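Local coordinates for protein dTDP-glucose 4,6-dehydratase (Klebsiella pneumoniae, PDB 5U4Q) that binds NAD and probably catalyses NAD-dependent dehydration or epimerisation of a nucleotide sugar, such as dTDP-glucose, at residues L179-V184 and Y261-S266; T183-W188 and F220-D225. All coordinates share one frame; numbering follows the deposited sequence.

Contact 1: L179-V184 and Y261-S266. With NAD (nicotinamide-adenine-dinucleotide), chain C.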
ATOM      1  N   LEU A 179      -1.341  14.012  -4.577  1.00 11.97           N
ATOM      2  CA  LEU A 179      -0.688  15.205  -4.014  1.00 13.07           C
ATOM      3  C   LEU A 179      -0.066  14.866  -2.671  1.00 12.72           C
ATOM      4  O   LEU A 179      -0.775  14.504  -1.733  1.00 13.56           O
ATOM      5  CB  LEU A 179      -1.706  16.316  -3.846  1.00 14.32           C
ATOM      6  CG  LEU A 179      -2.363  16.819  -5.120  1.00 14.36           C
ATOM      7  CD1 LEU A 179      -3.459  17.819  -4.798  1.00 15.88           C
ATOM      8  CD2 LEU A 179      -1.357  17.436  -6.073  1.00 15.46           C
ATOM      9  N   ARG A 180       1.260  14.922  -2.584  1.00 12.36           N
ATOM     10  CA  ARG A 180       2.006  14.642  -1.374  1.00 13.70           C
ATOM     11  C   ARG A 180       2.036  15.893  -0.521  1.00 14.03           C
ATOM     12  O   ARG A 180       2.844  16.797  -0.742  1.00 14.50           O
ATOM     13  CB  ARG A 180       3.433  14.138  -1.667  1.00 13.70           C
ATOM     14  CG  ARG A 180       3.452  12.764  -2.299  1.00 13.52           C
ATOM     15  CD  ARG A 180       4.860  12.341  -2.706  1.00 14.08           C
ATOM     16  NE  ARG A 180       4.832  11.043  -3.383  1.00 15.30           N
ATOM     17  CZ  ARG A 180       5.888  10.503  -3.986  1.00 15.92           C
ATOM     18  NH1 ARG A 180       7.034  11.151  -4.005  1.00 16.98           N
ATOM     19  NH2 ARG A 180       5.791   9.330  -4.585  1.00 15.94           N
ATOM     20  N   PHE A 181       1.100  15.941   0.431  1.00 15.80           N
ATOM     21  CA  PHE A 181       0.974  17.059   1.358  1.00 15.09           C
ATOM     22  C   PHE A 181       2.040  16.975   2.453  1.00 15.16           C
ATOM     23  O   PHE A 181       2.455  15.898   2.873  1.00 16.22           O
ATOM     24  CB  PHE A 181      -0.396  17.031   2.027  1.00 16.32           C
ATOM     25  CG  PHE A 181      -1.544  17.428   1.118  1.00 16.95           C
ATOM     26  CD1 PHE A 181      -1.838  18.765   0.874  1.00 19.24           C
ATOM     27  CD2 PHE A 181      -2.334  16.471   0.513  1.00 17.34           C
ATOM     28  CE1 PHE A 181      -2.900  19.124   0.049  1.00 19.56           C
ATOM     29  CE2 PHE A 181      -3.398  16.821  -0.294  1.00 17.36           C
ATOM     30  CZ  PHE A 181      -3.683  18.150  -0.546  1.00 16.92           C
ATOM     31  N   PHE A 182       2.476  18.145   2.910  1.00 15.70           N
ATOM     32  CA  PHE A 182       3.429  18.278   4.008  1.00 16.63           C
ATOM     33  C   PHE A 182       2.604  18.692   5.247  1.00 17.69           C
ATOM     34  O   PHE A 182       1.923  17.842   5.815  1.00 20.98           O
ATOM     35  CB  PHE A 182       4.565  19.219   3.561  1.00 16.69           C
ATOM     36  CG  PHE A 182       5.530  18.533   2.624  1.00 17.31           C
ATOM     37  CD1 PHE A 182       5.146  18.181   1.336  1.00 17.45           C
ATOM     38  CD2 PHE A 182       6.801  18.159   3.077  1.00 17.84           C
ATOM     39  CE1 PHE A 182       6.015  17.498   0.503  1.00 18.44           C
ATOM     40  CE2 PHE A 182       7.681  17.485   2.255  1.00 18.99           C
ATOM     41  CZ  PHE A 182       7.283  17.138   0.967  1.00 18.86           C
ATOM     42  N   THR A 183       2.643  19.945   5.668  1.00 15.62           N
ATOM     43  CA  THR A 183       1.752  20.406   6.733  1.00 16.20           C
ATOM     44  C   THR A 183       0.958  21.613   6.226  1.00 14.36           C
ATOM     45  O   THR A 183       1.503  22.529   5.621  1.00 14.76           O
ATOM     46  CB  THR A 183       2.571  20.764   7.968  1.00 18.11           C
ATOM     47  OG1 THR A 183       3.249  19.579   8.416  1.00 22.31           O
ATOM     48  CG2 THR A 183       1.691  21.306   9.096  1.00 18.71           C
ATOM     49  N   VAL A 184      -0.344  21.587   6.491  1.00 14.21           N
ATOM     50  CA  VAL A 184      -1.256  22.656   6.096  1.00 14.24           C
ATOM     51  C   VAL A 184      -1.781  23.311   7.379  1.00 13.08           C
ATOM     52  O   VAL A 184      -1.947  22.648   8.378  1.00 13.25           O
ATOM     53  CB  VAL A 184      -2.405  22.105   5.233  1.00 14.46           C
ATOM     54  CG1 VAL A 184      -3.309  23.236   4.759  1.00 14.53           C
ATOM     55  CG2 VAL A 184      -1.845  21.308   4.063  1.00 15.02           C
ATOM     56  N   TYR A 261       2.536  14.742  -7.422  1.00 12.92           N
ATOM     57  CA  TYR A 261       3.255  15.977  -7.166  1.00 13.52           C
ATOM     58  C   TYR A 261       3.411  16.256  -5.675  1.00 14.15           C
ATOM     59  O   TYR A 261       2.505  15.979  -4.879  1.00 14.41           O
ATOM     60  CB  TYR A 261       2.501  17.186  -7.737  1.00 14.60           C
ATOM     61  CG  TYR A 261       2.333  17.140  -9.235  1.00 15.37           C
ATOM     62  CD1 TYR A 261       3.395  17.459 -10.098  1.00 16.92           C
ATOM     63  CD2 TYR A 261       1.117  16.780  -9.802  1.00 14.46           C
ATOM     64  CE1 TYR A 261       3.233  17.381 -11.468  1.00 17.02           C
ATOM     65  CE2 TYR A 261       0.952  16.692 -11.174  1.00 16.54           C
ATOM     66  CZ  TYR A 261       2.015  16.992 -12.003  1.00 16.63           C
ATOM     67  OH  TYR A 261       1.820  16.914 -13.362  1.00 18.06           O
ATOM     68  N   ASN A 262       4.555  16.824  -5.301  1.00 14.07           N
ATOM     69  CA  ASN A 262       4.668  17.439  -3.975  1.00 15.27           C
ATOM     70  C   ASN A 262       3.867  18.738  -3.970  1.00 16.24           C
ATOM     71  O   ASN A 262       3.833  19.465  -4.959  1.00 16.22           O
ATOM     72  CB  ASN A 262       6.097  17.839  -3.638  1.00 15.43           C
ATOM     73  CG  ASN A 262       6.998  16.671  -3.319  1.00 16.36           C
ATOM     74  OD1 ASN A 262       6.570  15.630  -2.832  1.00 15.25           O
ATOM     75  ND2 ASN A 262       8.288  16.887  -3.518  1.00 16.89           N
ATOM     76  N   ILE A 263       3.223  19.021  -2.853  1.00 15.73           N
ATOM     77  CA  ILE A 263       2.516  20.300  -2.681  1.00 17.30           C
ATOM     78  C   ILE A 263       2.943  20.866  -1.320  1.00 16.63           C
ATOM     79  O   ILE A 263       2.792  20.214  -0.301  1.00 18.52           O
ATOM     80  CB  ILE A 263       1.004  20.126  -2.842  1.00 18.85           C
ATOM     81  CG1 ILE A 263       0.298  21.483  -2.765  1.00 20.30           C
ATOM     82  CG2 ILE A 263       0.424  19.151  -1.823  1.00 18.86           C
ATOM     83  CD1 ILE A 263      -1.175  21.394  -3.069  1.00 21.71           C
ATOM     84  N   GLY A 264       3.492  22.066  -1.322  1.00 18.27           N
ATOM     85  CA  GLY A 264       4.025  22.630  -0.080  1.00 19.49           C
ATOM     86  C   GLY A 264       4.638  24.009  -0.257  1.00 19.88           C
ATOM     87  O   GLY A 264       4.439  24.652  -1.276  1.00 22.52           O
ATOM     88  N   ASN A 265       5.416  24.432   0.731  1.00 22.33           N
ATOM     89  CA  ASN A 265       5.901  25.827   0.781  1.00 25.68           C
ATOM     90  C   ASN A 265       7.410  25.856   0.954  1.00 29.69           C
ATOM     91  O   ASN A 265       7.942  25.367   1.960  1.00 33.32           O
ATOM     92  CB  ASN A 265       5.189  26.549   1.960  1.00 26.78           C
ATOM     93  CG  ASN A 265       5.555  28.024   2.097  1.00 28.60           C
ATOM     94  OD1 ASN A 265       6.307  28.588   1.294  1.00 30.44           O
ATOM     95  ND2 ASN A 265       5.017  28.658   3.142  1.00 30.55           N
ATOM     96  N   SER A 266       8.088  26.474  -0.012  1.00 30.54           N
ATOM     97  CA  SER A 266       9.560  26.582   0.004  1.00 30.84           C
ATOM     98  C   SER A 266      10.130  27.677   0.915  1.00 30.57           C
ATOM     99  O   SER A 266      11.337  27.763   1.068  1.00 30.06           O
ATOM    100  CB  SER A 266      10.074  26.770  -1.425  1.00 32.37           C
ATOM    101  OG  SER A 266       9.534  27.945  -2.033  1.00 31.51           O
TER
HETATM  102  PA  NAD C 401      -9.212  15.885   8.711  1.00 17.91           P
HETATM  103  O1A NAD C 401      -9.588  17.229   9.203  1.00 16.08           O
HETATM  104  O2A NAD C 401      -9.096  14.715   9.668  1.00 17.99           O
HETATM  105  O5B NAD C 401     -10.231  15.511   7.512  1.00 17.16           O
HETATM  106  C5B NAD C 401     -10.432  14.199   7.003  1.00 16.57           C
HETATM  107  C4B NAD C 401     -11.918  13.891   7.076  1.00 16.61           C
HETATM  108  O4B NAD C 401     -12.034  12.535   6.605  1.00 16.29           O
HETATM  109  C3B NAD C 401     -12.488  13.952   8.486  1.00 16.36           C
HETATM  110  O3B NAD C 401     -13.529  14.925   8.664  1.00 17.59           O
HETATM  111  C2B NAD C 401     -12.950  12.515   8.726  1.00 16.36           C
HETATM  112  O2B NAD C 401     -14.173  12.430   9.484  1.00 17.62           O
HETATM  113  C1B NAD C 401     -13.062  11.908   7.329  1.00 16.37           C
HETATM  114  N9A NAD C 401     -12.884  10.446   7.307  1.00 16.30           N
HETATM  115  C8A NAD C 401     -11.873   9.740   7.863  1.00 16.67           C
HETATM  116  N7A NAD C 401     -12.056   8.432   7.664  1.00 18.80           N
HETATM  117  C5A NAD C 401     -13.187   8.291   6.954  1.00 15.92           C
HETATM  118  C6A NAD C 401     -13.969   7.145   6.447  1.00 16.15           C
HETATM  119  N6A NAD C 401     -13.572   5.892   6.618  1.00 19.08           N
HETATM  120  N1A NAD C 401     -15.091   7.440   5.788  1.00 16.71           N
HETATM  121  C2A NAD C 401     -15.536   8.691   5.598  1.00 16.58           C
HETATM  122  N3A NAD C 401     -14.890   9.782   6.058  1.00 16.60           N
HETATM  123  C4A NAD C 401     -13.723   9.612   6.735  1.00 16.64           C
HETATM  124  O3  NAD C 401      -7.784  15.905   7.963  1.00 17.61           O
HETATM  125  PN  NAD C 401      -7.262  16.874   6.788  1.00 17.13           P
HETATM  126  O1N NAD C 401      -8.329  17.708   6.212  1.00 16.23           O
HETATM  127  O2N NAD C 401      -5.968  17.463   7.349  1.00 20.10           O
HETATM  128  O5D NAD C 401      -6.821  15.753   5.744  1.00 21.16           O
HETATM  129  C5D NAD C 401      -7.289  15.646   4.402  1.00 18.28           C
HETATM  130  C4D NAD C 401      -6.337  14.699   3.690  1.00 17.32           C
HETATM  131  O4D NAD C 401      -5.053  15.342   3.515  1.00 18.57           O
HETATM  132  C3D NAD C 401      -6.034  13.360   4.352  1.00 17.87           C
HETATM  133  O3D NAD C 401      -5.987  12.366   3.326  1.00 18.04           O
HETATM  134  C2D NAD C 401      -4.645  13.515   4.923  1.00 18.27           C
HETATM  135  O2D NAD C 401      -3.906  12.277   4.979  1.00 22.06           O
HETATM  136  C1D NAD C 401      -4.002  14.494   3.962  1.00 18.44           C
HETATM  137  N1N NAD C 401      -2.954  15.312   4.603  1.00 19.57           N
HETATM  138  C2N NAD C 401      -3.228  16.399   5.361  1.00 19.57           C
HETATM  139  C3N NAD C 401      -2.204  17.157   5.954  1.00 20.79           C
HETATM  140  C7N NAD C 401      -2.435  18.397   6.827  1.00 23.23           C
HETATM  141  O7N NAD C 401      -1.465  19.093   7.165  1.00 24.20           O
HETATM  142  N7N NAD C 401      -3.643  18.757   7.290  1.00 22.97           N
HETATM  143  C4N NAD C 401      -0.898  16.756   5.780  1.00 19.67           C
HETATM  144  C5N NAD C 401      -0.631  15.632   5.011  1.00 20.64           C
HETATM  145  C6N NAD C 401      -1.671  14.903   4.445  1.00 19.86           C
HETATM  146  O   HOH W   1       1.392  20.587   1.983  1.00 18.04           O

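Contact 2: T183-W188 and F220-D225. With NAD (nicotinamide-adenine-dinucleotide), chain C.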
ATOM      1  N   THR A 183       2.643  19.945   5.668  1.00 15.62           N
ATOM      2  CA  THR A 183       1.752  20.406   6.733  1.00 16.20           C
ATOM      3  C   THR A 183       0.958  21.613   6.226  1.00 14.36           C
ATOM      4  O   THR A 183       1.503  22.529   5.621  1.00 14.76           O
ATOM      5  CB  THR A 183       2.571  20.764   7.968  1.00 18.11           C
ATOM      6  OG1 THR A 183       3.249  19.579   8.416  1.00 22.31           O
ATOM      7  CG2 THR A 183       1.691  21.306   9.096  1.00 18.71           C
ATOM      8  N   VAL A 184      -0.344  21.587   6.491  1.00 14.21           N
ATOM      9  CA  VAL A 184      -1.256  22.656   6.096  1.00 14.24           C
ATOM     10  C   VAL A 184      -1.781  23.311   7.379  1.00 13.08           C
ATOM     11  O   VAL A 184      -1.947  22.648   8.378  1.00 13.25           O
ATOM     12  CB  VAL A 184      -2.405  22.105   5.233  1.00 14.46           C
ATOM     13  CG1 VAL A 184      -3.309  23.236   4.759  1.00 14.53           C
ATOM     14  CG2 VAL A 184      -1.845  21.308   4.063  1.00 15.02           C
ATOM     15  N   TYR A 185      -2.024  24.620   7.345  1.00 13.82           N
ATOM     16  CA  TYR A 185      -2.514  25.326   8.528  1.00 13.32           C
ATOM     17  C   TYR A 185      -3.488  26.448   8.161  1.00 13.09           C
ATOM     18  O   TYR A 185      -3.488  26.965   7.045  1.00 12.51           O
ATOM     19  CB  TYR A 185      -1.339  25.894   9.347  1.00 14.08           C
ATOM     20  CG  TYR A 185      -0.715  27.157   8.797  1.00 13.70           C
ATOM     21  CD1 TYR A 185       0.248  27.112   7.785  1.00 14.61           C
ATOM     22  CD2 TYR A 185      -1.048  28.408   9.328  1.00 15.30           C
ATOM     23  CE1 TYR A 185       0.805  28.267   7.286  1.00 15.55           C
ATOM     24  CE2 TYR A 185      -0.479  29.563   8.851  1.00 15.59           C
ATOM     25  CZ  TYR A 185       0.469  29.507   7.845  1.00 16.33           C
ATOM     26  OH  TYR A 185       1.040  30.669   7.341  1.00 16.99           O
ATOM     27  N   GLY A 186      -4.322  26.809   9.117  1.00 13.23           N
ATOM     28  CA  GLY A 186      -5.220  27.934   8.940  1.00 13.86           C
ATOM     29  C   GLY A 186      -6.565  27.795   9.580  1.00 13.62           C
ATOM     30  O   GLY A 186      -6.842  26.822  10.293  1.00 13.05           O
ATOM     31  N   PRO A 187      -7.429  28.801   9.334  1.00 14.37           N
ATOM     32  CA  PRO A 187      -8.796  28.772   9.848  1.00 15.39           C
ATOM     33  C   PRO A 187      -9.514  27.435   9.578  1.00 14.83           C
ATOM     34  O   PRO A 187      -9.333  26.821   8.520  1.00 14.61           O
ATOM     35  CB  PRO A 187      -9.464  29.924   9.111  1.00 15.04           C
ATOM     36  CG  PRO A 187      -8.354  30.882   8.865  1.00 15.96           C
ATOM     37  CD  PRO A 187      -7.146  30.031   8.580  1.00 15.56           C
ATOM     38  N   TRP A 188     -10.251  26.969  10.579  1.00 14.93           N
ATOM     39  CA  TRP A 188     -10.961  25.694  10.521  1.00 14.53           C
ATOM     40  C   TRP A 188      -9.999  24.504  10.448  1.00 13.85           C
ATOM     41  O   TRP A 188     -10.372  23.422   9.979  1.00 13.71           O
ATOM     42  CB  TRP A 188     -11.974  25.650   9.357  1.00 15.33           C
ATOM     43  CG  TRP A 188     -12.919  26.795   9.377  1.00 15.09           C
ATOM     44  CD1 TRP A 188     -12.886  27.893   8.592  1.00 16.21           C
ATOM     45  CD2 TRP A 188     -14.056  26.931  10.230  1.00 16.87           C
ATOM     46  NE1 TRP A 188     -13.943  28.742   8.914  1.00 17.48           N
ATOM     47  CE2 TRP A 188     -14.661  28.175   9.926  1.00 16.97           C
ATOM     48  CE3 TRP A 188     -14.595  26.146  11.262  1.00 17.66           C
ATOM     49  CZ2 TRP A 188     -15.806  28.641  10.600  1.00 19.21           C
ATOM     50  CZ3 TRP A 188     -15.738  26.623  11.951  1.00 18.87           C
ATOM     51  CH2 TRP A 188     -16.314  27.865  11.609  1.00 20.72           C
ATOM     52  N   PHE A 220       5.165  24.316   6.186  1.00 19.87           N
ATOM     53  CA  PHE A 220       3.809  24.725   6.527  1.00 18.15           C
ATOM     54  C   PHE A 220       3.275  25.599   5.383  1.00 16.31           C
ATOM     55  O   PHE A 220       3.899  26.606   5.014  1.00 17.12           O
ATOM     56  CB  PHE A 220       3.803  25.595   7.815  1.00 20.00           C
ATOM     57  CG  PHE A 220       3.733  24.837   9.125  1.00 19.95           C
ATOM     58  CD1 PHE A 220       4.470  23.693   9.356  1.00 23.79           C
ATOM     59  CD2 PHE A 220       3.005  25.370  10.191  1.00 21.45           C
ATOM     60  CE1 PHE A 220       4.428  23.058  10.600  1.00 24.99           C
ATOM     61  CE2 PHE A 220       2.956  24.742  11.431  1.00 25.55           C
ATOM     62  CZ  PHE A 220       3.682  23.595  11.641  1.00 23.43           C
ATOM     63  N   THR A 221       2.105  25.243   4.853  1.00 13.87           N
ATOM     64  CA  THR A 221       1.467  26.021   3.809  1.00 14.67           C
ATOM     65  C   THR A 221       0.099  26.472   4.267  1.00 13.99           C
ATOM     66  O   THR A 221      -0.669  25.672   4.794  1.00 14.35           O
ATOM     67  CB  THR A 221       1.298  25.235   2.495  1.00 15.11           C
ATOM     68  OG1 THR A 221       2.546  24.722   2.084  1.00 16.58           O
ATOM     69  CG2 THR A 221       0.771  26.126   1.398  1.00 16.37           C
ATOM     70  N   TYR A 222      -0.177  27.767   4.086  1.00 14.15           N
ATOM     71  CA  TYR A 222      -1.483  28.322   4.441  1.00 13.06           C
ATOM     72  C   TYR A 222      -2.604  27.697   3.591  1.00 12.87           C
ATOM     73  O   TYR A 222      -2.446  27.495   2.376  1.00 14.05           O
ATOM     74  CB  TYR A 222      -1.461  29.846   4.340  1.00 13.74           C
ATOM     75  CG  TYR A 222      -2.727  30.471   4.845  1.00 13.67           C
ATOM     76  CD1 TYR A 222      -3.023  30.460   6.207  1.00 13.27           C
ATOM     77  CD2 TYR A 222      -3.644  31.056   3.986  1.00 14.26           C
ATOM     78  CE1 TYR A 222      -4.195  31.001   6.698  1.00 13.93           C
ATOM     79  CE2 TYR A 222      -4.810  31.613   4.476  1.00 15.44           C
ATOM     80  CZ  TYR A 222      -5.098  31.556   5.826  1.00 14.18           C
ATOM     81  OH  TYR A 222      -6.285  32.117   6.313  1.00 16.51           O
ATOM     82  N   ILE A 223      -3.712  27.409   4.254  1.00 12.18           N
ATOM     83  CA  ILE A 223      -4.828  26.715   3.598  1.00 13.19           C
ATOM     84  C   ILE A 223      -5.277  27.352   2.284  1.00 13.25           C
ATOM     85  O   ILE A 223      -5.493  26.634   1.319  1.00 14.35           O
ATOM     86  CB  ILE A 223      -6.018  26.511   4.588  1.00 13.52           C
ATOM     87  CG1 ILE A 223      -7.143  25.704   3.930  1.00 13.33           C
ATOM     88  CG2 ILE A 223      -6.540  27.827   5.142  1.00 13.81           C
ATOM     89  CD1 ILE A 223      -6.774  24.284   3.530  1.00 13.74           C
ATOM     90  N   ASP A 224      -5.380  28.674   2.206  1.00 13.65           N
ATOM     91  CA  ASP A 224      -5.848  29.271   0.945  1.00 14.65           C
ATOM     92  C   ASP A 224      -4.917  28.981  -0.229  1.00 13.82           C
ATOM     93  O   ASP A 224      -5.382  28.844  -1.372  1.00 14.93           O
ATOM     94  CB  ASP A 224      -6.063  30.774   1.061  1.00 14.79           C
ATOM     95  CG  ASP A 224      -7.259  31.161   1.919  1.00 18.20           C
ATOM     96  OD1 ASP A 224      -7.953  30.303   2.478  1.00 20.12           O
ATOM     97  OD2 ASP A 224      -7.483  32.388   2.044  1.00 22.33           O
ATOM     98  N   ASP A 225      -3.610  28.906   0.039  1.00 13.19           N
ATOM     99  CA  ASP A 225      -2.629  28.589  -0.995  1.00 13.98           C
ATOM    100  C   ASP A 225      -2.804  27.138  -1.450  1.00 16.01           C
ATOM    101  O   ASP A 225      -2.725  26.856  -2.643  1.00 15.37           O
ATOM    102  CB  ASP A 225      -1.218  28.881  -0.486  1.00 14.44           C
ATOM    103  CG  ASP A 225      -0.971  30.343  -0.293  1.00 17.78           C
ATOM    104  OD1 ASP A 225      -1.446  31.139  -1.137  1.00 24.23           O
ATOM    105  OD2 ASP A 225      -0.215  30.682   0.629  1.00 17.85           O
TER
HETATM  106  PA  NAD C 401      -9.212  15.885   8.711  1.00 17.91           P
HETATM  107  O1A NAD C 401      -9.588  17.229   9.203  1.00 16.08           O
HETATM  108  O2A NAD C 401      -9.096  14.715   9.668  1.00 17.99           O
HETATM  109  O5B NAD C 401     -10.231  15.511   7.512  1.00 17.16           O
HETATM  110  C5B NAD C 401     -10.432  14.199   7.003  1.00 16.57           C
HETATM  111  C4B NAD C 401     -11.918  13.891   7.076  1.00 16.61           C
HETATM  112  O4B NAD C 401     -12.034  12.535   6.605  1.00 16.29           O
HETATM  113  C3B NAD C 401     -12.488  13.952   8.486  1.00 16.36           C
HETATM  114  O3B NAD C 401     -13.529  14.925   8.664  1.00 17.59           O
HETATM  115  C2B NAD C 401     -12.950  12.515   8.726  1.00 16.36           C
HETATM  116  O2B NAD C 401     -14.173  12.430   9.484  1.00 17.62           O
HETATM  117  C1B NAD C 401     -13.062  11.908   7.329  1.00 16.37           C
HETATM  118  N9A NAD C 401     -12.884  10.446   7.307  1.00 16.30           N
HETATM  119  C8A NAD C 401     -11.873   9.740   7.863  1.00 16.67           C
HETATM  120  N7A NAD C 401     -12.056   8.432   7.664  1.00 18.80           N
HETATM  121  C5A NAD C 401     -13.187   8.291   6.954  1.00 15.92           C
HETATM  122  C6A NAD C 401     -13.969   7.145   6.447  1.00 16.15           C
HETATM  123  N6A NAD C 401     -13.572   5.892   6.618  1.00 19.08           N
HETATM  124  N1A NAD C 401     -15.091   7.440   5.788  1.00 16.71           N
HETATM  125  C2A NAD C 401     -15.536   8.691   5.598  1.00 16.58           C
HETATM  126  N3A NAD C 401     -14.890   9.782   6.058  1.00 16.60           N
HETATM  127  C4A NAD C 401     -13.723   9.612   6.735  1.00 16.64           C
HETATM  128  O3  NAD C 401      -7.784  15.905   7.963  1.00 17.61           O
HETATM  129  PN  NAD C 401      -7.262  16.874   6.788  1.00 17.13           P
HETATM  130  O1N NAD C 401      -8.329  17.708   6.212  1.00 16.23           O
HETATM  131  O2N NAD C 401      -5.968  17.463   7.349  1.00 20.10           O
HETATM  132  O5D NAD C 401      -6.821  15.753   5.744  1.00 21.16           O
HETATM  133  C5D NAD C 401      -7.289  15.646   4.402  1.00 18.28           C
HETATM  134  C4D NAD C 401      -6.337  14.699   3.690  1.00 17.32           C
HETATM  135  O4D NAD C 401      -5.053  15.342   3.515  1.00 18.57           O
HETATM  136  C3D NAD C 401      -6.034  13.360   4.352  1.00 17.87           C
HETATM  137  O3D NAD C 401      -5.987  12.366   3.326  1.00 18.04           O
HETATM  138  C2D NAD C 401      -4.645  13.515   4.923  1.00 18.27           C
HETATM  139  O2D NAD C 401      -3.906  12.277   4.979  1.00 22.06           O
HETATM  140  C1D NAD C 401      -4.002  14.494   3.962  1.00 18.44           C
HETATM  141  N1N NAD C 401      -2.954  15.312   4.603  1.00 19.57           N
HETATM  142  C2N NAD C 401      -3.228  16.399   5.361  1.00 19.57           C
HETATM  143  C3N NAD C 401      -2.204  17.157   5.954  1.00 20.79           C
HETATM  144  C7N NAD C 401      -2.435  18.397   6.827  1.00 23.23           C
HETATM  145  O7N NAD C 401      -1.465  19.093   7.165  1.00 24.20           O
HETATM  146  N7N NAD C 401      -3.643  18.757   7.290  1.00 22.97           N
HETATM  147  C4N NAD C 401      -0.898  16.756   5.780  1.00 19.67           C
HETATM  148  C5N NAD C 401      -0.631  15.632   5.011  1.00 20.64           C
HETATM  149  C6N NAD C 401      -1.671  14.903   4.445  1.00 19.86           C
HETATM  150  O   HOH W   2       3.142  22.423   3.437  1.00 16.26           O

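Contact 1: L179-V184 and Y261-S266
Ile263 and Phe181 run alongside each other from adjacent strands, with the methyl CG2 of Ile263 set over one face of the Phe181 ring. This CH-pi contact places Ile263 CG2 3.9 Å from the Phe181 ring centroid, offset toward the rim, and Ile263 CG2 also reaches CB of Leu179 at 4.1 Å. Ile263 CG1 is anti to the backbone N (chi1 -176°), which leaves CG2 between N and the carbonyl carbon, turned to the neighbouring strand. On the other side of the sheet Asn262 slants across the base of Arg180: Asn262 OD1 sits 3.7 Å from CB of Arg180, while the extended arginine chain carries its guanidinium onward to a salt bridge with Glu162. Tyr133 OH bonds both Arg180 NH1 and Asn262 OD1 and so ties the two polar ends together. Asn262 OD1 also lies in plane at the edge of the Phe182 ring, 3.9 Å from Phe182 CE1, with ring and amide almost perpendicular. Between the backbones, Arg180 N donates to Tyr261 O at 2.8 Å and Ile263 N to Arg180 O at 3.1 Å. Beyond these bonds a water bridges Phe182 N and Ile263 O. Phe181 CB comes over a face of the nicotinamide, 3.3 Å from NAD C5N, and Phe182 O lies 3.0 Å from NAD C4N. The C-terminal ends of parallel strands meet the nicotinamide here, as is characteristic of a Rossmann fold.

Contact 2: T183-W188 and F220-D225
Phe220 turns one ring face to Thr183, whose CG2 stands over it in a CH-pi contact, 3.8 Å from the Phe220 centroid. Thr183 OG1 sits beside the backbone N (chi1 -62°), which leaves CG2 anti to N and over the ring, while OG1 is hydrogen-bonded to Arg218 NH1. Phe220 CB also touches CD1 of Tyr185. At Thr221 the backbone bonds in both directions: Thr221 N donates to Thr183 O at 2.9 Å and Thr221 O accepts from Tyr185 N at 3.1 Å. A water links Thr183 O to Thr221 OG1. These bonds join two parallel strands of the Rossmann-like sheet; Thr183 O and Tyr185 N face strand 220-222, while Val184 N between them donates to the carboxamide oxygen O7N of NAD at 2.8 Å. Tyr222, at the N-cap position of helix 223-234, completes an aromatic cluster with Tyr185 and Phe220. The edge of Tyr222 is directed at the face of Tyr185, with planes at 71° and the Tyr222 and Tyr185 centroids 5.5 Å apart, and Tyr222 CA lies over the Tyr185 ring as well. Farther out, Tyr222 OH comes within 3.2 Å of Pro187 CD, the two side chains crossing at about a right angle. In the first turn of the helix, Ile223 N donates to Tyr185 O at 2.8 Å. Ile223 CG2 packs against Gly186 CA, and Ile223 CD1 meets CG1 of Val184 at 3.8 Å, beside Phe14 of helix 14-25.

Overall arrangement
Both contacts are buried and start from strand 176-185, sharing Thr183 and Val184. Contact 1 pairs the earlier part of that strand with strand 258-263, and contact 2 the later part with strand 220-222; the break at Phe182 separates the two lengths. Each touches the nicotinamide end of NAD: contact 1 sets Phe181 CB over a face of the nicotinamide and Phe182 O at its edge beside C4N, and both reach the carboxamide through Val184. Contact 1 combines an aliphatic-aromatic face with a polar one built on Arg180 and Asn262; contact 2 relies on an aromatic cluster and leads into a helix. Asn265 ND2 probably bonds Phe220 O at 3.0 Å, joining the two directly.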